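Local coordinates for SAM-dependent O-methyltransferase (Leptospira interrogans, PDB 2HNK), which probably transfers methyl groups from S-adenosylmethionine to hydroxyl groups of its substrates and is seen here with the product S-adenosylhomocysteine bound, at residues I114-L118 against W137-F141; I67-T71 against L89-V93. All coordinates share one frame; numbering follows the deposited sequence.

Interaction 1: residues I114-L118 against W137-F141; sequences IFLKL and WASDF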
loop_
_atom_site.group_PDB
_atom_site.type_symbol
_atom_site.label_atom_id
_atom_site.label_comp_id
_atom_site.label_asym_id
_atom_site.label_seq_id
_atom_site.Cartn_x
_atom_site.Cartn_y
_atom_site.Cartn_z
ATOM N N ILE C 114 10.028 -5.968 -20.298
ATOM C CA ILE C 114 9.670 -7.268 -19.723
ATOM C C ILE C 114 10.609 -8.397 -20.137
ATOM O O ILE C 114 10.939 -8.535 -21.320
ATOM C CB ILE C 114 8.210 -7.653 -20.075
ATOM C CG1 ILE C 114 7.242 -6.560 -19.615
ATOM C CG2 ILE C 114 7.834 -8.989 -19.460
ATOM C CD1 ILE C 114 5.849 -6.712 -20.157
ATOM N N PHE C 115 11.009 -9.200 -19.146
ATOM C CA PHE C 115 11.886 -10.357 -19.310
ATOM C C PHE C 115 11.145 -11.621 -18.878
ATOM O O PHE C 115 10.495 -11.644 -17.835
ATOM C CB PHE C 115 13.139 -10.200 -18.444
ATOM C CG PHE C 115 14.003 -9.023 -18.816
ATOM C CD1 PHE C 115 13.553 -7.711 -18.631
ATOM C CD2 PHE C 115 15.283 -9.225 -19.327
ATOM C CE1 PHE C 115 14.353 -6.630 -18.973
ATOM C CE2 PHE C 115 16.098 -8.143 -19.659
ATOM C CZ PHE C 115 15.635 -6.849 -19.486
ATOM N N LEU C 116 11.247 -12.679 -19.662
ATOM C CA LEU C 116 10.543 -13.914 -19.340
ATOM C C LEU C 116 11.506 -15.089 -19.214
ATOM O O LEU C 116 12.395 -15.271 -20.046
ATOM C CB LEU C 116 9.467 -14.205 -20.393
ATOM C CG LEU C 116 8.573 -15.447 -20.257
ATOM C CD1 LEU C 116 7.670 -15.381 -19.044
ATOM C CD2 LEU C 116 7.746 -15.615 -21.511
ATOM N N LYS C 117 11.331 -15.860 -18.147
ATOM C CA LYS C 117 12.019 -17.116 -17.975
ATOM C C LYS C 117 11.012 -18.205 -17.618
ATOM O O LYS C 117 10.477 -18.237 -16.508
ATOM C CB LYS C 117 13.108 -17.018 -16.904
ATOM C CG LYS C 117 14.041 -18.243 -16.846
ATOM C CD LYS C 117 14.641 -18.570 -18.215
ATOM C CE LYS C 117 15.486 -19.841 -18.179
ATOM N NZ LYS C 117 14.657 -21.044 -17.933
ATOM N N LEU C 118 10.768 -19.087 -18.586
ATOM C CA LEU C 118 9.922 -20.255 -18.399
ATOM C C LEU C 118 10.701 -21.343 -17.689
ATOM O O LEU C 118 11.909 -21.486 -17.885
ATOM C CB LEU C 118 9.417 -20.782 -19.745
ATOM C CG LEU C 118 8.503 -19.866 -20.570
ATOM C CD1 LEU C 118 8.395 -20.394 -21.996
ATOM C CD2 LEU C 118 7.101 -19.692 -19.934
ATOM N N TRP C 137 18.781 -14.376 -20.495
ATOM C CA TRP C 137 17.418 -13.961 -20.178
ATOM C C TRP C 137 17.338 -12.891 -19.080
ATOM O O TRP C 137 16.281 -12.275 -18.900
ATOM C CB TRP C 137 16.527 -15.172 -19.858
ATOM C CG TRP C 137 17.138 -16.154 -18.927
ATOM C CD1 TRP C 137 17.852 -17.268 -19.268
ATOM C CD2 TRP C 137 17.086 -16.128 -17.490
ATOM N NE1 TRP C 137 18.248 -17.940 -18.133
ATOM C CE2 TRP C 137 17.794 -17.264 -17.028
ATOM C CE3 TRP C 137 16.503 -15.262 -16.547
ATOM C CZ2 TRP C 137 17.939 -17.557 -15.662
ATOM C CZ3 TRP C 137 16.655 -15.550 -15.183
ATOM C CH2 TRP C 137 17.368 -16.689 -14.759
ATOM N N ALA C 138 18.444 -12.662 -18.368
ATOM C CA ALA C 138 18.512 -11.593 -17.365
ATOM C C ALA C 138 19.551 -10.517 -17.707
ATOM O O ALA C 138 19.785 -9.588 -16.924
ATOM C CB ALA C 138 18.769 -12.166 -15.977
ATOM N N SER C 139 20.169 -10.645 -18.878
ATOM C CA SER C 139 21.128 -9.658 -19.349
ATOM C C SER C 139 20.457 -8.288 -19.438
ATOM O O SER C 139 19.388 -8.140 -20.060
ATOM C CB SER C 139 21.714 -10.069 -20.703
ATOM O OG SER C 139 22.568 -9.050 -21.209
ATOM N N ASP C 140 21.086 -7.308 -18.788
ATOM C CA ASP C 140 20.609 -5.920 -18.710
ATOM C C ASP C 140 19.377 -5.750 -17.798
ATOM O O ASP C 140 18.707 -4.707 -17.820
ATOM C CB ASP C 140 20.361 -5.326 -20.109
ATOM C CG ASP C 140 20.546 -3.811 -20.147
ATOM O OD1 ASP C 140 20.871 -3.208 -19.099
ATOM O OD2 ASP C 140 20.370 -3.217 -21.231
ATOM N N PHE C 141 19.097 -6.779 -17.002
ATOM C CA PHE C 141 18.075 -6.716 -15.954
ATOM C C PHE C 141 18.791 -6.648 -14.606
ATOM O O PHE C 141 19.058 -5.550 -14.107
ATOM C CB PHE C 141 17.114 -7.919 -16.044
ATOM C CG PHE C 141 16.128 -8.018 -14.905
ATOM C CD1 PHE C 141 15.059 -7.131 -14.806
ATOM C CD2 PHE C 141 16.261 -9.014 -13.941
ATOM C CE1 PHE C 141 14.146 -7.233 -13.749
ATOM C CE2 PHE C 141 15.365 -9.113 -12.888
ATOM C CZ PHE C 141 14.300 -8.224 -12.794
#
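Phe-115 and Lys-117 reach from strand 114-118, an outermost strand of the Rossmann-like methyltransferase sheet, to the loop 137-141, which lies between helix 121-130 and strand 148-153. Ring and aliphatic packing carries much of the contact, and two backbone carbonyls add to it. In a CH-pi contact the Phe-115 ring takes CB of Phe-141 over one face, displaced toward the rim, with CB 3.9 Å from the ring centroid. The two phenyl rings themselves meet obliquely, their planes at 44° and their centroids 5.3 Å apart. Around the edge of the Phe-115 ring, near its plane, sit the two backbone oxygens: Trp-137 O lies 3.2 Å from Phe-115 CD2, and Ser-139 O approaches CE2.

A second CH-pi contact is made by Lys-117, whose chain runs over one face of the Trp-137 indole, CB and CG toward the six-membered side and CD above the pyrrole part, 3.4 Å from the centroid of the five-membered ring. Lys-117 CE follows, 3.4 Å from Trp-137 NE1. Trp-137 has CG set between its backbone N and carbonyl carbon (chi1 46°), which turns a face of the indole toward the lysine chain. The ammonium is too distant for more than a weak cation-pi attraction.

Polar contacts lie within the segments or beyond them. Phe-141 N bonds to Ala-138 O, closing the turn, while Asp-140 O accepts from Lys-87 NZ and Phe-141 O from Arg-63 NE. Bends at chi2 and chi4 bring Lys-117 NZ back to its own strand, where it donates to Leu-118 O at 2.8 Å.

Interaction 2: residues I67-T71 against L89-V93; sequences IGTFT and LCCDV. With SAH (S-adenosyl-L-homocysteine), chain O.
Asp-92 and the backbone of Gly-68 to Phe-70 form the tight part of this contact, at the C-terminal ends of two neighbouring parallel strands in a Rossmann-like methyltransferase fold. The glycine-containing loop after strand 63-67 and the acidic residue ending strand 87-92 are the classical S-adenosylmethionine-binding elements of this fold. Ile-67 pairs with Cys-91 in a parallel bridge, and Gly-68 N continues it with a 2.8 Å bond to Cys-91 O. Beyond the bridge the carboxylate takes over from the strand: Asp-92 OD2 accepts from Thr-69 N at 2.7 Å through its anti lone pair, and from Phe-70 N at 2.8 Å from above the carboxylate plane. The Phe-70 bond is the straighter, at 172° against 151° for Thr-69. With CG anti to the backbone N (chi1 -154°), Asp-92 extends its carboxylate across to the loop. Thr-69 OG1 packs closely too, 3.2 Å from Cys-90 CB, and finds its hydrogen bond at Glu-66 OE1.

The same carboxylate faces the ligand, where the ribose hydroxyls split between its oxygens, O2' donating to OD1 and O3' to OD2. Ser-94 N also donates to OD1. The two loop amides thus help fix the carboxylate that holds the ribose, and these donors together would be expected to stabilise its negative charge. Gly-68 O accepts a hydrogen bond from the amino group of the homocysteine part.

The loose side is the outer end, where the exposed Val-93 has no contact with 67-71; its side chain lies instead along the adenosine, with Val-93 CG1 3.6 Å from SAH C6.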
loop_
_atom_site.group_PDB
_atom_site.type_symbol
_atom_site.label_atom_id
_atom_site.label_comp_id
_atom_site.label_asym_id
_atom_site.label_seq_id
_atom_site.Cartn_x
_atom_site.Cartn_y
_atom_site.Cartn_z
ATOM N N ILE C 67 6.840 -13.822 -9.544
ATOM C CA ILE C 67 6.843 -15.277 -9.455
ATOM C C ILE C 67 5.408 -15.762 -9.652
ATOM O O ILE C 67 4.594 -15.753 -8.708
ATOM C CB ILE C 67 7.385 -15.787 -8.086
ATOM C CG1 ILE C 67 8.751 -15.161 -7.741
ATOM C CG2 ILE C 67 7.500 -17.309 -8.083
ATOM C CD1 ILE C 67 9.040 -15.138 -6.260
ATOM N N GLY C 68 5.100 -16.181 -10.876
ATOM C CA GLY C 68 3.745 -16.586 -11.232
ATOM C C GLY C 68 3.054 -15.509 -12.035
ATOM O O GLY C 68 2.580 -14.501 -11.485
ATOM N N THR C 69 2.975 -15.743 -13.339
ATOM C CA THR C 69 2.536 -14.736 -14.299
ATOM C C THR C 69 1.177 -15.005 -14.932
ATOM O O THR C 69 0.416 -14.063 -15.170
ATOM C CB THR C 69 3.625 -14.527 -15.377
ATOM O OG1 THR C 69 4.750 -13.922 -14.742
ATOM C CG2 THR C 69 3.150 -13.626 -16.516
ATOM N N PHE C 70 0.884 -16.278 -15.222
ATOM C CA PHE C 70 -0.408 -16.676 -15.805
ATOM C C PHE C 70 -0.649 -15.882 -17.093
ATOM O O PHE C 70 0.287 -15.720 -17.888
ATOM C CB PHE C 70 -1.528 -16.512 -14.762
ATOM C CG PHE C 70 -2.847 -17.146 -15.142
ATOM C CD1 PHE C 70 -2.897 -18.370 -15.814
ATOM C CD2 PHE C 70 -4.041 -16.528 -14.793
ATOM C CE1 PHE C 70 -4.123 -18.951 -16.152
ATOM C CE2 PHE C 70 -5.267 -17.103 -15.127
ATOM C CZ PHE C 70 -5.309 -18.314 -15.808
ATOM N N THR C 71 -1.865 -15.366 -17.298
ATOM C CA THR C 71 -2.194 -14.653 -18.542
ATOM C C THR C 71 -1.732 -13.184 -18.552
ATOM O O THR C 71 -1.977 -12.453 -19.520
ATOM C CB THR C 71 -3.692 -14.752 -18.893
ATOM O OG1 THR C 71 -4.477 -14.346 -17.764
ATOM C CG2 THR C 71 -4.063 -16.180 -19.288
ATOM N N LEU C 89 11.232 -8.995 -14.478
ATOM C CA LEU C 89 11.353 -10.401 -14.855
ATOM C C LEU C 89 10.142 -11.206 -14.376
ATOM O O LEU C 89 9.789 -11.169 -13.196
ATOM C CB LEU C 89 12.649 -11.016 -14.301
ATOM C CG LEU C 89 12.829 -12.540 -14.407
ATOM C CD1 LEU C 89 12.924 -13.006 -15.845
ATOM C CD2 LEU C 89 14.056 -13.006 -13.639
ATOM N N CYS C 90 9.529 -11.932 -15.308
ATOM C CA CYS C 90 8.390 -12.798 -15.035
ATOM C C CYS C 90 8.785 -14.266 -15.082
ATOM O O CYS C 90 9.409 -14.716 -16.041
ATOM C CB CYS C 90 7.294 -12.550 -16.064
ATOM S SG CYS C 90 6.561 -10.934 -15.951
ATOM N N CYS C 91 8.413 -15.003 -14.040
ATOM C CA CYS C 91 8.719 -16.428 -13.924
ATOM C C CYS C 91 7.422 -17.205 -13.930
ATOM O O CYS C 91 6.535 -16.955 -13.101
ATOM C CB CYS C 91 9.440 -16.732 -12.609
ATOM S SG CYS C 91 10.883 -15.730 -12.273
ATOM N N ASP C 92 7.313 -18.148 -14.859
ATOM C CA ASP C 92 6.134 -18.989 -14.975
ATOM C C ASP C 92 6.542 -20.311 -15.605
ATOM O O ASP C 92 7.514 -20.373 -16.368
ATOM C CB ASP C 92 5.065 -18.298 -15.826
ATOM C CG ASP C 92 3.648 -18.765 -15.494
ATOM O OD1 ASP C 92 3.230 -19.838 -15.980
ATOM O OD2 ASP C 92 2.940 -18.051 -14.760
ATOM N N VAL C 93 5.804 -21.365 -15.272
ATOM C CA VAL C 93 6.024 -22.688 -15.851
ATOM C C VAL C 93 5.317 -22.885 -17.191
ATOM O O VAL C 93 5.624 -23.836 -17.912
ATOM C CB VAL C 93 5.559 -23.815 -14.892
ATOM C CG1 VAL C 93 6.510 -23.938 -13.721
ATOM C CG2 VAL C 93 4.120 -23.579 -14.413
HETATM N N SAH O . -0.056 -13.007 -11.503
HETATM C CA SAH O . -1.120 -13.667 -12.320
HETATM C CB SAH O . -1.731 -14.833 -11.542
HETATM C CG SAH O . -0.750 -15.969 -11.243
HETATM S SD SAH O . -1.619 -17.552 -11.246
HETATM C C SAH O . -2.206 -12.701 -12.823
HETATM O O SAH O . -3.082 -13.080 -13.607
HETATM O OXT SAH O . -2.238 -11.525 -12.467
HETATM C "C5'" SAH O . -0.140 -18.539 -10.896
HETATM C "C4'" SAH O . 0.752 -18.833 -12.098
HETATM O "O4'" SAH O . 1.970 -19.375 -11.629
HETATM C "C3'" SAH O . 0.153 -19.852 -13.051
HETATM O "O3'" SAH O . 0.163 -19.310 -14.351
HETATM C "C2'" SAH O . 1.065 -21.062 -13.008
HETATM O "O2'" SAH O . 1.288 -21.567 -14.308
HETATM C "C1'" SAH O . 2.347 -20.494 -12.408
HETATM N N9 SAH O . 3.123 -21.473 -11.613
HETATM C C8 SAH O . 2.671 -22.571 -10.915
HETATM N N7 SAH O . 3.734 -23.192 -10.344
HETATM C C5 SAH O . 4.858 -22.505 -10.661
HETATM C C6 SAH O . 6.207 -22.685 -10.354
HETATM N N6 SAH O . 6.605 -23.703 -9.601
HETATM N N1 SAH O . 7.146 -21.797 -10.845
HETATM C C2 SAH O . 6.756 -20.728 -11.632
HETATM N N3 SAH O . 5.419 -20.552 -11.934
HETATM C C4 SAH O . 4.487 -21.426 -11.462
#

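How the interactions relate
Following the chain from the N terminus, interaction 2 comes first: strand 63-67 runs into the loop 67-71, helix 73-81 follows, and the return along strand 87-92 closes the loop beside the ligand. Only after helix 95-107 does interaction 1 open at strand 114-118, to be closed past helix 121-130 by the loop 137-141. The two closures are therefore in series, neither nesting nor crossing. Strand 87-92 joins them in space: its Cys-90 pairs through backbone bonds with Phe-115 and Lys-117, and Leu-89 packs against Phe-141. Interaction 2 thus sits at the buried ligand end of the sheet, and interaction 1 at its edge.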